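PDB 1VHF: divalent-cation tolerance protein CutA from Thermotoga maritima, which is probably involved in resistance toward heavy metals and probably binds copper ions as a homotrimer. Local coordinates for residues 88-92 with 93-97. Residues are numbered along the deposited sequence; the frame is centred on the assembly and turned at random.
Sequences ENVLT and EYMNW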
# COMPACT_ATOMS: atom_id res chain seq x y z
N GLU A 88 -9.26 1.13 -14.45
CA GLU A 88 -10.35 1.16 -15.43
C GLU A 88 -10.61 -0.16 -16.10
O GLU A 88 -11.70 -0.39 -16.67
CB GLU A 88 -10.05 2.22 -16.51
CG GLU A 88 -9.97 3.63 -15.93
CD GLU A 88 -11.24 3.94 -15.14
OE1 GLU A 88 -12.33 3.73 -15.71
OE2 GLU A 88 -11.08 4.37 -13.99
N ASN A 89 -9.60 -1.00 -16.23
CA ASN A 89 -9.72 -2.29 -16.91
C ASN A 89 -8.68 -3.21 -16.26
O ASN A 89 -7.68 -2.72 -15.76
CB ASN A 89 -9.43 -2.18 -18.40
CG ASN A 89 -10.61 -1.75 -19.24
OD1 ASN A 89 -11.74 -2.19 -19.02
ND2 ASN A 89 -10.36 -0.85 -20.20
N VAL A 90 -8.87 -4.49 -16.42
CA VAL A 90 -7.93 -5.49 -15.88
C VAL A 90 -8.07 -6.74 -16.72
O VAL A 90 -9.21 -7.16 -17.04
CB VAL A 90 -8.19 -5.79 -14.39
CG1 VAL A 90 -9.59 -6.29 -14.14
CG2 VAL A 90 -7.16 -6.79 -13.83
N LEU A 91 -6.96 -7.40 -16.99
CA LEU A 91 -6.99 -8.66 -17.74
C LEU A 91 -7.88 -9.62 -16.93
O LEU A 91 -7.68 -9.80 -15.74
CB LEU A 91 -5.56 -9.17 -17.87
CG LEU A 91 -5.41 -10.53 -18.58
CD1 LEU A 91 -5.64 -10.41 -20.08
CD2 LEU A 91 -4.03 -11.10 -18.29
N THR A 92 -8.85 -10.23 -17.63
CA THR A 92 -9.79 -11.11 -16.94
C THR A 92 -9.15 -12.18 -16.09
O THR A 92 -9.55 -12.30 -14.91
CB THR A 92 -10.73 -11.80 -17.97
OG1 THR A 92 -11.47 -10.73 -18.61
CG2 THR A 92 -11.71 -12.73 -17.29
N GLU A 93 -8.19 -12.91 -16.62
CA GLU A 93 -7.55 -14.00 -15.87
C GLU A 93 -6.84 -13.49 -14.63
O GLU A 93 -6.79 -14.13 -13.58
CB GLU A 93 -6.58 -14.75 -16.77
CG GLU A 93 -7.24 -15.56 -17.89
CD GLU A 93 -7.26 -14.80 -19.20
OE1 GLU A 93 -7.54 -13.58 -19.23
OE2 GLU A 93 -7.00 -15.42 -20.26
N TYR A 94 -6.28 -12.27 -14.72
CA TYR A 94 -5.60 -11.72 -13.55
C TYR A 94 -6.63 -11.27 -12.52
O TYR A 94 -6.40 -11.43 -11.32
CB TYR A 94 -4.71 -10.53 -14.01
CG TYR A 94 -3.87 -9.96 -12.87
CD1 TYR A 94 -2.81 -10.73 -12.40
CD2 TYR A 94 -4.07 -8.71 -12.35
CE1 TYR A 94 -2.01 -10.29 -11.36
CE2 TYR A 94 -3.27 -8.25 -11.30
CZ TYR A 94 -2.25 -9.04 -10.83
OH TYR A 94 -1.42 -8.60 -9.81
N MSE A 95 -7.74 -10.71 -12.97
CA MSE A 95 -8.79 -10.27 -12.06
C MSE A 95 -9.34 -11.51 -11.32
O MSE A 95 -9.61 -11.38 -10.14
CB MSE A 95 -9.96 -9.61 -12.77
CG MSE A 95 -11.03 -9.04 -11.85
SE MSE A 95 -10.45 -7.49 -10.87
CE MSE A 95 -10.50 -8.20 -9.09
N ASN A 96 -9.42 -12.63 -12.04
CA ASN A 96 -9.94 -13.83 -11.32
C ASN A 96 -8.94 -14.30 -10.28
O ASN A 96 -9.31 -14.71 -9.17
CB ASN A 96 -10.15 -14.96 -12.33
CG ASN A 96 -11.27 -14.71 -13.32
OD1 ASN A 96 -12.20 -13.97 -13.05
ND2 ASN A 96 -11.17 -15.36 -14.47
N TRP A 97 -7.65 -14.26 -10.59
CA TRP A 97 -6.62 -14.66 -9.63
C TRP A 97 -6.67 -13.71 -8.42
O TRP A 97 -6.59 -14.16 -7.27
CB TRP A 97 -5.25 -14.61 -10.30
CG TRP A 97 -4.12 -14.82 -9.33
CD1 TRP A 97 -3.70 -16.01 -8.82
CD2 TRP A 97 -3.38 -13.81 -8.64
NE1 TRP A 97 -2.69 -15.82 -7.91
CE2 TRP A 97 -2.46 -14.46 -7.80
CE3 TRP A 97 -3.37 -12.41 -8.70
CZ2 TRP A 97 -1.54 -13.82 -6.97
CZ3 TRP A 97 -2.40 -11.76 -7.94
CH2 TRP A 97 -1.57 -12.44 -7.05
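Met95 N donates to Leu91 O at 2.9 Å, the first i to i+4 bond of helix 92-101, where the extended chain after strand 82-86 turns into this C-terminal helix of the GlnB-like CutA fold. Leu91 holds the N-cap position, and its carbonyl oxygen meets two amides. The second, Tyr94 N, makes only a weak bond to Leu91 O, bent to 120° at the hydrogen. Asn96 N then binds Thr92 O at 2.9 Å, which carries the helical pattern one residue further.

Val90, in the extended chain just before the turn, straddles two side chains of the first helical turn. Its CG2 lies at the edge of the Tyr94 ring, in plane with it, 3.9 Å from CD2. The other branch, CG1, sits flanked by N and C of its own residue (chi1 58°) and reaches the buried selenomethionine Met95, 3.6 Å from SE. Bends at chi2 and chi3 fold the Met95 chain, and Val90 crosses it at about a right angle. Tyr94 continues toward the sheet, touching Cys31 of strand 31-43, and its OH makes a weak hydrogen bond with Lys58 NZ.

Thr92 and Glu93 form the exposed side of the turn. Glu93 CG stands beside its own backbone N (chi1 -69°), and the bend at chi2 returns the carboxylate toward the cap, where OE1 lies 3.8 Å from Leu91 CG, a van der Waals contact of a polar oxygen with an aliphatic side chain. Thr92 and Asn96, one turn apart, run alongside each other in the same direction, with Thr92 CG2 3.9 Å from Asn96 ND2.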